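Local coordinates for protein HIAXHD3 (Humicola insolens, PDB 3ZXJ) that probably removes alpha-L-arabinofuranosyl side chains from xylan-type polysaccharides, as an exo-acting glycoside hydrolase of family 43, at residues Glu15-Leu20 / Tyr31-Phe36; Arg231-Arg236 / Gly286-Val291; Glu323-Arg328 / Gly348-Gly353; Glu474-Phe479 / Ala495-Asn500. All coordinates share one frame; numbering follows the deposited sequence.

Contact 1: Glu15-Leu20 / Tyr31-Phe36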
loop_
_atom_site.group_PDB
_atom_site.type_symbol
_atom_site.label_atom_id
_atom_site.label_comp_id
_atom_site.label_asym_id
_atom_site.label_seq_id
_atom_site.Cartn_x
_atom_site.Cartn_y
_atom_site.Cartn_z
ATOM N N GLU A 15 3.967 -2.327 -7.657
ATOM C CA GLU A 15 2.777 -2.519 -6.824
ATOM C C GLU A 15 2.611 -1.236 -6.021
ATOM O O GLU A 15 3.590 -0.589 -5.660
ATOM C CB GLU A 15 2.937 -3.716 -5.855
ATOM C CG GLU A 15 2.934 -5.110 -6.502
ATOM C CD GLU A 15 3.020 -6.256 -5.482
ATOM O OE1 GLU A 15 2.642 -6.043 -4.305
ATOM O OE2 GLU A 15 3.470 -7.378 -5.857
ATOM N N ASP A 16 1.357 -0.894 -5.762
ATOM C CA ASP A 16 0.975 0.354 -5.130
ATOM C C ASP A 16 1.401 0.417 -3.658
ATOM O O ASP A 16 0.717 -0.106 -2.798
ATOM C CB ASP A 16 -0.554 0.478 -5.253
ATOM C CG ASP A 16 -1.104 1.733 -4.604
ATOM O OD1 ASP A 16 -0.452 2.780 -4.674
ATOM O OD2 ASP A 16 -2.215 1.662 -4.032
ATOM N N HIS A 17 2.492 1.134 -3.385
ATOM C CA HIS A 17 3.049 1.321 -2.038
ATOM C C HIS A 17 3.450 2.772 -1.864
ATOM O O HIS A 17 4.635 3.107 -1.892
ATOM C CB HIS A 17 4.221 0.350 -1.783
ATOM C CG HIS A 17 3.776 -1.029 -1.313
ATOM N ND1 HIS A 17 3.327 -1.250 -0.051
ATOM C CD2 HIS A 17 3.717 -2.257 -1.974
ATOM C CE1 HIS A 17 3.015 -2.548 0.093
ATOM N NE2 HIS A 17 3.257 -3.171 -1.093
ATOM N N PRO A 18 2.450 3.667 -1.679
ATOM C CA PRO A 18 2.674 5.097 -1.717
ATOM C C PRO A 18 3.239 5.660 -0.403
ATOM O O PRO A 18 3.247 4.974 0.606
ATOM C CB PRO A 18 1.255 5.654 -1.925
ATOM C CG PRO A 18 0.352 4.662 -1.234
ATOM C CD PRO A 18 1.015 3.335 -1.563
ATOM N N ASP A 19 3.701 6.913 -0.462
ATOM C CA ASP A 19 4.101 7.699 0.722
ATOM C C ASP A 19 5.236 7.012 1.485
ATOM O O ASP A 19 5.295 7.034 2.726
ATOM C CB ASP A 19 2.899 7.964 1.652
ATOM C CG ASP A 19 1.805 8.776 0.977
ATOM O OD1 ASP A 19 2.163 9.660 0.171
ATOM O OD2 ASP A 19 0.595 8.511 1.235
ATOM N N LEU A 20 6.147 6.416 0.718
ATOM C CA LEU A 20 7.145 5.541 1.287
ATOM C C LEU A 20 8.105 6.236 2.253
ATOM O O LEU A 20 8.445 7.423 2.105
ATOM C CB LEU A 20 7.917 4.826 0.170
ATOM C CG LEU A 20 8.842 5.679 -0.713
ATOM C CD1 LEU A 20 10.254 5.671 -0.116
ATOM C CD2 LEU A 20 8.883 5.135 -2.144
ATOM N N TYR A 31 10.881 -0.571 4.345
ATOM C CA TYR A 31 10.066 0.333 3.534
ATOM C C TYR A 31 8.682 0.341 4.162
ATOM O O TYR A 31 8.097 -0.719 4.346
ATOM C CB TYR A 31 10.034 -0.261 2.100
ATOM C CG TYR A 31 9.256 0.441 0.980
ATOM C CD1 TYR A 31 7.915 0.856 1.130
ATOM C CD2 TYR A 31 9.850 0.613 -0.256
ATOM C CE1 TYR A 31 7.221 1.443 0.051
ATOM C CE2 TYR A 31 9.179 1.209 -1.328
ATOM C CZ TYR A 31 7.861 1.616 -1.176
ATOM O OH TYR A 31 7.234 2.175 -2.280
ATOM N N SER A 32 8.154 1.521 4.481
ATOM C CA SER A 32 6.828 1.649 5.078
ATOM C C SER A 32 5.919 2.443 4.142
ATOM O O SER A 32 6.333 3.488 3.649
ATOM C CB SER A 32 6.953 2.374 6.431
ATOM O OG SER A 32 5.676 2.660 6.995
ATOM N N SER A 33 4.705 1.959 3.874
ATOM C CA SER A 33 3.781 2.690 2.988
ATOM C C SER A 33 2.440 3.018 3.647
ATOM O O SER A 33 2.155 2.525 4.750
ATOM C CB SER A 33 3.544 1.913 1.677
ATOM O OG SER A 33 2.872 0.697 1.950
ATOM N N SER A 34 1.625 3.833 2.966
ATOM C CA SER A 34 0.323 4.268 3.499
ATOM C C SER A 34 -0.834 3.464 2.894
ATOM O O SER A 34 -0.766 3.012 1.717
ATOM C CB SER A 34 0.103 5.744 3.196
ATOM O OG SER A 34 0.098 5.924 1.771
ATOM N N THR A 35 -1.918 3.348 3.644
ATOM C CA THR A 35 -2.959 2.388 3.253
ATOM C C THR A 35 -4.386 2.883 3.441
ATOM O O THR A 35 -5.323 2.118 3.237
ATOM C CB THR A 35 -2.857 1.087 4.062
ATOM O OG1 THR A 35 -2.436 1.388 5.399
ATOM C CG2 THR A 35 -1.884 0.056 3.403
ATOM N N PHE A 36 -4.563 4.123 3.887
ATOM C CA PHE A 36 -5.926 4.678 3.925
ATOM C C PHE A 36 -6.844 3.801 4.804
ATOM O O PHE A 36 -6.490 3.566 5.955
ATOM C CB PHE A 36 -6.418 4.954 2.463
ATOM C CG PHE A 36 -5.482 5.875 1.723
ATOM C CD1 PHE A 36 -4.341 5.374 1.074
ATOM C CD2 PHE A 36 -5.665 7.249 1.776
ATOM C CE1 PHE A 36 -3.433 6.247 0.471
ATOM C CE2 PHE A 36 -4.770 8.122 1.144
ATOM C CZ PHE A 36 -3.646 7.620 0.521
#
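In the first blade of the five-bladed beta-propeller expected for family 43, the loop residues H17 to L20 lead into strand 21-25 and pack against Y31, S33 and S34, at and just beyond the end of strand 28-32. Four hydrogen bonds join the two segments. Y31 OH donates to H17 O at 2.8 Å, in the carbonyl plane and on a lone pair. L20 lies over one face of the Y31 ring, with L20 CB 3.5 Å from Y31 CE1. The H17 ring is met at its edge. H17 ND1 is 2.8 Å from S33 OG in a nearly straight bond (173°), and either could be the donor. S34 holds on twice. S34 N donates to P18 O at 3.1 Å. S34 OG donates to D19 OD2 at 2.7 Å, on the anti side and 30° out of the carboxylate plane. S34 OG stands between its own backbone N and carbonyl carbon (chi1 61°), which brings it to D19 OD2 and within 3.3 Å of P18 CG. P18 CG in turn touches the edge of the F36 ring. D19 OD2 is hydrogen-bonded to a bound BTB molecule, probably from the crystallisation liquor. S34 is thus a second-shell residue of this ligand site. R195 of strand 192-199 hydrogen-bonds D19 O through NH2 and L20 O through NE. H17 rests on P43 and L45 of strand 41-47, and on R375 of strand 372-375.

Contact 2: Arg231-Arg236 / Gly286-Val291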
loop_
_atom_site.group_PDB
_atom_site.type_symbol
_atom_site.label_atom_id
_atom_site.label_comp_id
_atom_site.label_asym_id
_atom_site.label_seq_id
_atom_site.Cartn_x
_atom_site.Cartn_y
_atom_site.Cartn_z
ATOM N N ARG A 231 17.659 23.167 -1.679
ATOM C CA ARG A 231 18.165 22.961 -3.031
ATOM C C ARG A 231 17.142 22.060 -3.693
ATOM O O ARG A 231 16.393 21.344 -3.002
ATOM C CB ARG A 231 19.522 22.233 -3.024
ATOM C CG ARG A 231 20.663 23.029 -2.408
ATOM C CD ARG A 231 20.956 24.283 -3.201
ATOM N NE ARG A 231 22.120 24.996 -2.670
ATOM C CZ ARG A 231 22.079 25.893 -1.686
ATOM N NH1 ARG A 231 20.922 26.224 -1.087
ATOM N NH2 ARG A 231 23.205 26.475 -1.305
ATOM N N THR A 232 17.075 22.091 -5.020
ATOM C CA THR A 232 16.225 21.140 -5.721
ATOM C C THR A 232 16.913 19.778 -5.801
ATOM O O THR A 232 18.092 19.702 -6.097
ATOM C CB THR A 232 15.883 21.608 -7.155
ATOM O OG1 THR A 232 15.174 22.842 -7.085
ATOM C CG2 THR A 232 14.985 20.605 -7.842
ATOM N N LEU A 233 16.172 18.709 -5.522
ATOM C CA LEU A 233 16.673 17.360 -5.746
ATOM C C LEU A 233 16.173 16.883 -7.117
ATOM O O LEU A 233 16.984 16.538 -7.996
ATOM C CB LEU A 233 16.241 16.441 -4.595
ATOM C CG LEU A 233 16.855 15.043 -4.511
ATOM C CD1 LEU A 233 18.386 15.071 -4.463
ATOM C CD2 LEU A 233 16.269 14.287 -3.325
ATOM N N VAL A 234 14.851 16.905 -7.327
ATOM C CA VAL A 234 14.282 16.715 -8.679
ATOM C C VAL A 234 13.149 17.724 -8.911
ATOM O O VAL A 234 12.496 18.149 -7.947
ATOM C CB VAL A 234 13.751 15.277 -8.934
ATOM C CG1 VAL A 234 14.901 14.265 -9.022
ATOM C CG2 VAL A 234 12.723 14.856 -7.895
ATOM N N SER A 235 12.947 18.121 -10.164
ATOM C CA SER A 235 11.783 18.928 -10.545
ATOM C C SER A 235 11.378 18.580 -11.961
ATOM O O SER A 235 12.117 18.883 -12.907
ATOM C CB SER A 235 12.069 20.439 -10.454
ATOM O OG SER A 235 10.853 21.188 -10.591
ATOM N N ARG A 236 10.202 17.956 -12.096
ATOM C CA ARG A 236 9.642 17.570 -13.397
ATOM C C ARG A 236 10.670 16.798 -14.206
ATOM O O ARG A 236 10.827 17.015 -15.395
ATOM C CB ARG A 236 9.129 18.797 -14.182
ATOM C CG ARG A 236 8.132 19.638 -13.380
ATOM C CD ARG A 236 7.427 20.713 -14.202
ATOM N NE ARG A 236 6.666 20.150 -15.327
ATOM C CZ ARG A 236 5.421 19.663 -15.253
ATOM N NH1 ARG A 236 4.761 19.645 -14.099
ATOM N NH2 ARG A 236 4.831 19.186 -16.347
ATOM N N GLY A 286 28.203 19.548 0.530
ATOM C CA GLY A 286 27.328 18.679 1.295
ATOM C C GLY A 286 25.873 18.630 0.878
ATOM O O GLY A 286 24.991 18.461 1.724
ATOM N N TRP A 287 25.616 18.719 -0.418
ATOM C CA TRP A 287 24.254 18.543 -0.905
ATOM C C TRP A 287 24.115 17.311 -1.758
ATOM O O TRP A 287 24.963 17.042 -2.601
ATOM C CB TRP A 287 23.818 19.746 -1.717
ATOM C CG TRP A 287 23.699 21.033 -0.934
ATOM C CD1 TRP A 287 24.637 22.069 -0.833
ATOM C CD2 TRP A 287 22.540 21.482 -0.139
ATOM N NE1 TRP A 287 24.156 23.084 -0.039
ATOM C CE2 TRP A 287 22.895 22.795 0.402
ATOM C CE3 TRP A 287 21.284 20.948 0.152
ATOM C CZ2 TRP A 287 22.019 23.525 1.201
ATOM C CZ3 TRP A 287 20.406 21.694 0.967
ATOM C CH2 TRP A 287 20.772 22.941 1.480
ATOM N N PRO A 288 23.009 16.568 -1.592
ATOM C CA PRO A 288 22.844 15.385 -2.434
ATOM C C PRO A 288 22.241 15.763 -3.787
ATOM O O PRO A 288 21.425 16.663 -3.866
ATOM C CB PRO A 288 21.873 14.515 -1.629
ATOM C CG PRO A 288 21.042 15.506 -0.857
ATOM C CD PRO A 288 21.912 16.729 -0.619
ATOM N N GLU A 289 22.676 15.103 -4.845
ATOM C CA GLU A 289 22.109 15.328 -6.155
ATOM C C GLU A 289 21.868 13.982 -6.818
ATOM O O GLU A 289 22.679 13.053 -6.658
ATOM C CB GLU A 289 23.078 16.144 -7.021
ATOM C CG GLU A 289 23.204 17.602 -6.605
ATOM C CD GLU A 289 24.115 18.418 -7.513
ATOM O OE1 GLU A 289 24.715 17.855 -8.464
ATOM O OE2 GLU A 289 24.242 19.638 -7.267
ATOM N N VAL A 290 20.781 13.895 -7.585
ATOM C CA VAL A 290 20.435 12.685 -8.340
ATOM C C VAL A 290 21.423 12.430 -9.496
ATOM O O VAL A 290 21.726 13.324 -10.287
ATOM C CB VAL A 290 18.984 12.765 -8.869
ATOM C CG1 VAL A 290 18.668 11.645 -9.851
ATOM C CG2 VAL A 290 18.002 12.717 -7.707
ATOM N N VAL A 291 21.931 11.210 -9.574
ATOM C CA VAL A 291 22.704 10.804 -10.733
ATOM C C VAL A 291 21.728 10.428 -11.843
ATOM O O VAL A 291 21.013 9.445 -11.728
ATOM C CB VAL A 291 23.636 9.615 -10.408
ATOM C CG1 VAL A 291 24.452 9.227 -11.637
ATOM C CG2 VAL A 291 24.544 9.960 -9.247
HETATM O O HOH W 1 20.618 19.268 -4.377
HETATM O O HOH W 2 19.672 16.502 -8.091
#
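The guanidinium of R231 lies flat on the indole of W287, with centres 4.3 Å apart and planes at 23°. Across this contact each group is met on a face. W287 CZ2 sits over the centre of the guanidinium, 3.7 Å above its plane. R231 CG lies over the six-membered ring in a CH-pi contact, 3.3 Å from the centroid and 14° off the normal. The bend at chi2 (-64°) folds the arginine chain over the indole, with CG and the guanidinium both against it. W287 also makes a cation-pi contact with R218. The residues belong to two successive propeller blades. Strand 228-235 is an outermost strand of one, and strand 288-290 of the next. The two run almost the same way, but water links them in place of direct hydrogen bonds. One water donates to T232 O and P288 O. A second donates to L233 O at 2.7 Å and accepts from V290 N at 2.9 Å. L233 and V234 both face E214 in a classic beta bulge, where the chain turns a corner. The apolar half of the contact lies here. V290 CG2 packs against V234 CG1 at 3.7 Å and L233 CD1 at 4.0 Å. L233 CD1 also reaches P288 O, at 3.5 Å. Y262 of strand 260-267 packs against L233, V234 and V290.

Contact 3: Glu323-Arg328 / Gly348-Gly353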
loop_
_atom_site.group_PDB
_atom_site.type_symbol
_atom_site.label_atom_id
_atom_site.label_comp_id
_atom_site.label_asym_id
_atom_site.label_seq_id
_atom_site.Cartn_x
_atom_site.Cartn_y
_atom_site.Cartn_z
ATOM N N GLU A 323 -3.121 -20.812 -0.798
ATOM C CA GLU A 323 -4.333 -21.584 -0.414
ATOM C C GLU A 323 -4.750 -21.328 1.041
ATOM O O GLU A 323 -5.411 -22.170 1.632
ATOM C CB GLU A 323 -4.096 -23.080 -0.623
ATOM C CG GLU A 323 -3.798 -23.395 -2.087
ATOM C CD GLU A 323 -3.561 -24.866 -2.364
ATOM O OE1 GLU A 323 -2.618 -25.478 -1.815
ATOM O OE2 GLU A 323 -4.333 -25.415 -3.170
ATOM N N PHE A 324 -4.334 -20.195 1.609
ATOM C CA PHE A 324 -4.700 -19.819 2.994
ATOM C C PHE A 324 -4.300 -20.893 4.021
ATOM O O PHE A 324 -5.073 -21.253 4.930
ATOM C CB PHE A 324 -6.194 -19.490 3.085
ATOM C CG PHE A 324 -6.609 -18.386 2.161
ATOM C CD1 PHE A 324 -6.327 -17.056 2.491
ATOM C CD2 PHE A 324 -7.225 -18.668 0.943
ATOM C CE1 PHE A 324 -6.676 -16.023 1.631
ATOM C CE2 PHE A 324 -7.573 -17.638 0.072
ATOM C CZ PHE A 324 -7.300 -16.315 0.423
ATOM N N ARG A 325 -3.084 -21.409 3.851
ATOM C CA ARG A 325 -2.563 -22.434 4.733
ATOM C C ARG A 325 -2.009 -21.771 6.008
ATOM O O ARG A 325 -1.764 -20.562 6.028
ATOM C CB ARG A 325 -1.524 -23.272 3.979
ATOM C CG ARG A 325 -2.133 -23.993 2.772
ATOM C CD ARG A 325 -1.078 -24.550 1.829
ATOM N NE ARG A 325 -0.304 -25.626 2.438
ATOM C CZ ARG A 325 0.729 -26.237 1.859
ATOM N NH1 ARG A 325 1.127 -25.866 0.636
ATOM N NH2 ARG A 325 1.363 -27.233 2.495
ATOM N N GLY A 326 -1.839 -22.543 7.074
ATOM C CA GLY A 326 -1.366 -21.984 8.351
ATOM C C GLY A 326 -2.217 -20.943 9.071
ATOM O O GLY A 326 -3.383 -20.668 8.730
ATOM N N THR A 327 -1.591 -20.304 10.050
ATOM C CA THR A 327 -2.308 -19.604 11.108
ATOM C C THR A 327 -2.876 -18.197 10.771
ATOM O O THR A 327 -3.938 -17.788 11.283
ATOM C CB THR A 327 -1.444 -19.606 12.400
ATOM O OG1 THR A 327 -1.940 -18.627 13.320
ATOM C CG2 THR A 327 0.041 -19.327 12.089
ATOM N N ARG A 328 -2.196 -17.457 9.906
ATOM C CA ARG A 328 -2.614 -16.073 9.642
ATOM C C ARG A 328 -2.474 -15.725 8.161
ATOM O O ARG A 328 -1.829 -16.461 7.424
ATOM C CB ARG A 328 -1.823 -15.096 10.525
ATOM C CG ARG A 328 -0.364 -15.449 10.681
ATOM C CD ARG A 328 0.386 -14.461 11.574
ATOM N NE ARG A 328 1.826 -14.651 11.396
ATOM C CZ ARG A 328 2.779 -14.028 12.091
ATOM N NH1 ARG A 328 2.467 -13.151 13.045
ATOM N NH2 ARG A 328 4.059 -14.299 11.833
ATOM N N GLY A 348 -6.835 -22.882 8.124
ATOM C CA GLY A 348 -5.466 -23.195 8.465
ATOM C C GLY A 348 -5.063 -24.588 8.076
ATOM O O GLY A 348 -5.815 -25.336 7.412
ATOM N N GLY A 349 -3.843 -24.916 8.505
ATOM C CA GLY A 349 -3.266 -26.224 8.304
ATOM C C GLY A 349 -2.899 -26.424 6.855
ATOM O O GLY A 349 -2.896 -25.468 6.069
ATOM N N ASN A 350 -2.590 -27.670 6.517
ATOM C CA ASN A 350 -2.126 -28.035 5.187
ATOM C C ASN A 350 -3.169 -27.852 4.097
ATOM O O ASN A 350 -2.821 -27.431 2.998
ATOM C CB ASN A 350 -1.598 -29.482 5.172
ATOM C CG ASN A 350 -0.304 -29.638 5.961
ATOM O OD1 ASN A 350 0.570 -28.771 5.924
ATOM N ND2 ASN A 350 -0.186 -30.736 6.691
ATOM N N GLU A 351 -4.432 -28.181 4.393
ATOM C CA GLU A 351 -5.538 -27.984 3.450
ATOM C C GLU A 351 -5.875 -26.503 3.204
ATOM O O GLU A 351 -6.263 -26.133 2.092
ATOM C CB GLU A 351 -6.805 -28.687 3.944
ATOM C CG GLU A 351 -6.712 -30.201 3.905
ATOM C CD GLU A 351 -6.643 -30.734 2.484
ATOM O OE1 GLU A 351 -7.576 -30.428 1.699
ATOM O OE2 GLU A 351 -5.658 -31.444 2.156
ATOM N N GLY A 352 -5.737 -25.678 4.241
ATOM C CA GLY A 352 -6.084 -24.256 4.171
ATOM C C GLY A 352 -7.550 -23.957 3.917
ATOM O O GLY A 352 -8.449 -24.734 4.277
ATOM N N GLY A 353 -7.787 -22.821 3.272
ATOM C CA GLY A 353 -9.132 -22.392 2.908
ATOM C C GLY A 353 -9.578 -21.256 3.838
ATOM O O GLY A 353 -9.288 -21.271 5.043
#
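Two backbone hydrogen bonds clasp the loops: G353 N donates to E323 O at 3.0 Å, and G326 N donates to G349 O at 3.3 Å. The loops belong to the concanavalin A-like beta-sandwich that follows the propeller, and the 348-353 loop joins strands 344-346 and 354-357. Within that loop G352 N makes a weak hydrogen bond to G348 O. Four of its six residues are glycines, all with positive phi, and the chains come close where side chains are absent. G352 CA lies 3.3 Å from F324 O and makes a CA-H...O contact to E323 O. R325 is the main side chain here. R325 CB is 3.3 Å from G349 O; the chain bends at chi3 (67°) and passes N350 O. R325 NE comes within 3.1 Å of N350 O, but the angle is too poor for a hydrogen bond. N350 OD1 sits at the guanidinium edge, in its plane, at a loose 3.8 Å from R325 NH2. The guanidinium and amide planes are 69° apart. F324 touches through its CB, which packs on the backbone of G353. Its ring leads away and meets W333 instead. G326 O is buried by the contact and has no hydrogen-bond partner; G348 CA approaches it at 3.3 Å.

Contact 4: Glu474-Phe479 / Ala495-Asn500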
loop_
_atom_site.group_PDB
_atom_site.type_symbol
_atom_site.label_atom_id
_atom_site.label_comp_id
_atom_site.label_asym_id
_atom_site.label_seq_id
_atom_site.Cartn_x
_atom_site.Cartn_y
_atom_site.Cartn_z
ATOM N N GLU A 474 -8.329 5.036 -21.238
ATOM C CA GLU A 474 -8.635 4.224 -20.063
ATOM C C GLU A 474 -8.317 2.766 -20.381
ATOM O O GLU A 474 -8.767 2.233 -21.394
ATOM C CB GLU A 474 -10.091 4.388 -19.645
ATOM C CG GLU A 474 -10.409 5.793 -19.183
ATOM C CD GLU A 474 -11.759 5.899 -18.504
ATOM O OE1 GLU A 474 -12.656 5.107 -18.837
ATOM O OE2 GLU A 474 -11.915 6.793 -17.643
ATOM N N ARG A 475 -7.510 2.139 -19.522
ATOM C CA ARG A 475 -7.136 0.740 -19.693
ATOM C C ARG A 475 -8.352 -0.112 -19.411
ATOM O O ARG A 475 -9.284 0.336 -18.754
ATOM C CB ARG A 475 -6.031 0.354 -18.699
ATOM C CG ARG A 475 -4.789 1.224 -18.801
ATOM C CD ARG A 475 -4.147 1.119 -20.192
ATOM N NE ARG A 475 -3.007 2.035 -20.281
ATOM C CZ ARG A 475 -2.466 2.501 -21.409
ATOM N NH1 ARG A 475 -2.933 2.137 -22.602
ATOM N NH2 ARG A 475 -1.447 3.355 -21.342
ATOM N N THR A 476 -8.339 -1.339 -19.900
ATOM C CA THR A 476 -9.497 -2.218 -19.675
ATOM C C THR A 476 -9.114 -3.497 -18.957
ATOM O O THR A 476 -7.969 -3.918 -18.990
ATOM C CB THR A 476 -10.272 -2.522 -20.956
ATOM O OG1 THR A 476 -9.365 -3.039 -21.925
ATOM C CG2 THR A 476 -10.957 -1.256 -21.508
ATOM N N THR A 477 -10.095 -4.083 -18.286
ATOM C CA THR A 477 -9.958 -5.339 -17.611
ATOM C C THR A 477 -11.041 -6.250 -18.181
ATOM O O THR A 477 -12.124 -5.784 -18.514
ATOM C CB THR A 477 -10.206 -5.110 -16.111
ATOM O OG1 THR A 477 -9.046 -4.481 -15.544
ATOM C CG2 THR A 477 -10.469 -6.412 -15.397
ATOM N N THR A 478 -10.748 -7.530 -18.296
ATOM C CA THR A 478 -11.735 -8.502 -18.749
ATOM C C THR A 478 -11.882 -9.608 -17.714
ATOM O O THR A 478 -10.948 -9.869 -16.931
ATOM C CB THR A 478 -11.294 -9.108 -20.087
ATOM O OG1 THR A 478 -9.939 -9.546 -19.967
ATOM C CG2 THR A 478 -11.383 -8.061 -21.184
ATOM N N PHE A 479 -13.043 -10.259 -17.710
ATOM C CA PHE A 479 -13.394 -11.228 -16.658
ATOM C C PHE A 479 -13.710 -12.576 -17.260
ATOM O O PHE A 479 -14.228 -12.640 -18.372
ATOM C CB PHE A 479 -14.600 -10.735 -15.866
ATOM C CG PHE A 479 -14.341 -9.464 -15.119
ATOM C CD1 PHE A 479 -14.488 -8.208 -15.740
ATOM C CD2 PHE A 479 -13.937 -9.514 -13.783
ATOM C CE1 PHE A 479 -14.232 -7.024 -15.025
ATOM C CE2 PHE A 479 -13.709 -8.337 -13.064
ATOM C CZ PHE A 479 -13.850 -7.098 -13.679
ATOM N N ALA A 495 -15.445 -5.477 -21.970
ATOM C CA ALA A 495 -14.191 -5.033 -21.365
ATOM C C ALA A 495 -14.565 -3.876 -20.428
ATOM O O ALA A 495 -15.422 -3.060 -20.772
ATOM C CB ALA A 495 -13.229 -4.564 -22.447
ATOM N N PHE A 496 -13.967 -3.821 -19.248
ATOM C CA PHE A 496 -14.319 -2.786 -18.278
ATOM C C PHE A 496 -13.297 -1.671 -18.314
ATOM O O PHE A 496 -12.152 -1.921 -18.034
ATOM C CB PHE A 496 -14.302 -3.394 -16.875
ATOM C CG PHE A 496 -14.459 -2.386 -15.767
ATOM C CD1 PHE A 496 -15.676 -1.742 -15.570
ATOM C CD2 PHE A 496 -13.398 -2.094 -14.909
ATOM C CE1 PHE A 496 -15.838 -0.830 -14.536
ATOM C CE2 PHE A 496 -13.561 -1.189 -13.860
ATOM C CZ PHE A 496 -14.782 -0.560 -13.679
ATOM N N ALA A 497 -13.724 -0.443 -18.584
ATOM C CA ALA A 497 -12.821 0.714 -18.601
ATOM C C ALA A 497 -12.523 1.216 -17.179
ATOM O O ALA A 497 -13.438 1.455 -16.388
ATOM C CB ALA A 497 -13.414 1.841 -19.454
HETATM N N MSE A 498 -11.240 1.382 -16.873
HETATM C CA MSE A 498 -10.791 1.715 -15.528
HETATM C C MSE A 498 -10.522 3.187 -15.425
HETATM O O MSE A 498 -10.048 3.798 -16.387
HETATM C CB MSE A 498 -9.467 0.975 -15.352
HETATM C CG MSE A 498 -9.719 -0.512 -15.162
HETATM SE SE MSE A 498 -8.094 -1.424 -15.827
HETATM C CE MSE A 498 -7.213 -1.395 -14.081
ATOM N N THR A 499 -10.815 3.793 -14.272
ATOM C CA THR A 499 -10.523 5.227 -14.113
ATOM C C THR A 499 -9.024 5.527 -13.960
ATOM O O THR A 499 -8.288 4.721 -13.355
ATOM C CB THR A 499 -11.288 5.847 -12.922
ATOM O OG1 THR A 499 -11.035 7.261 -12.890
ATOM C CG2 THR A 499 -10.875 5.201 -11.568
ATOM N N ASN A 500 -8.588 6.656 -14.536
ATOM C CA ASN A 500 -7.234 7.209 -14.321
ATOM C C ASN A 500 -7.156 8.283 -13.226
ATOM O O ASN A 500 -6.124 8.922 -13.031
ATOM C CB ASN A 500 -6.670 7.751 -15.647
ATOM C CG ASN A 500 -6.433 6.639 -16.652
ATOM O OD1 ASN A 500 -5.938 5.581 -16.285
ATOM N ND2 ASN A 500 -6.804 6.859 -17.903
HETATM O O HOH W 3 -10.192 8.351 -16.246
HETATM O O HOH W 4 -7.321 3.372 -16.992
#
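T477 and F496 form the tight part of this contact, as an antiparallel hydrogen-bonded pair. F496 N donates to T477 O at 2.8 Å, and T477 N donates back to F496 O at 3.0 Å. T476 and A497 are the next, non-hydrogen-bonded pair. M498 N then closes on R475 O at 2.9 Å. Selenomethionine M498 bends at chi3 (90°), and its SE comes 3.2 Å from T477 OG1. That hydroxyl is buried and has no hydrogen-bond partner. The F479 ring turns its edge to F496, with F479 CE1 4.1 Å from F496 CB. L402 of strand 396-403 packs against T477, F479, F496 and M498. The face of T476 and A497 is more open, and T476 CB meets A495 CB there. Beyond the paired strands the contact loosens and water enters. One water accepts from R475 N and donates to M498 O and N500 OD1. Another donates to E474 OE2 at 2.7 Å and accepts from N500 N. E474 CB, CG and CD pass close to M498 O, CB at 3.3 Å, and E474 OE1 reaches A497 CB, but the carboxylate is held by a salt bridge to R406. N500 ND2 is hydrogen-bonded to T473 O. The arrangement is that of an antiparallel beta-hairpin, strands 476-482 and 490-497, at one margin of a beta-sandwich sheet.

In the fold
The four contacts follow one another along the chain, and none nests in or crosses another. Contact 1 closes the hairpin of strands 21-25 and 28-32, close to the centre of the chain, where strand 372-375 of the second domain also approaches. Contact 2 spans a longer excursion and ties the fourth propeller blade to the fifth, about 26 Å from the centre of the chain. The chain then enters the beta-sandwich. Contact 3 closes a 19-residue excursion near its start, and contact 4 is a hairpin late in the same domain. Contacts 2 and 3 lie on opposite sides of the chain's centre, with their own centres about 48 Å apart.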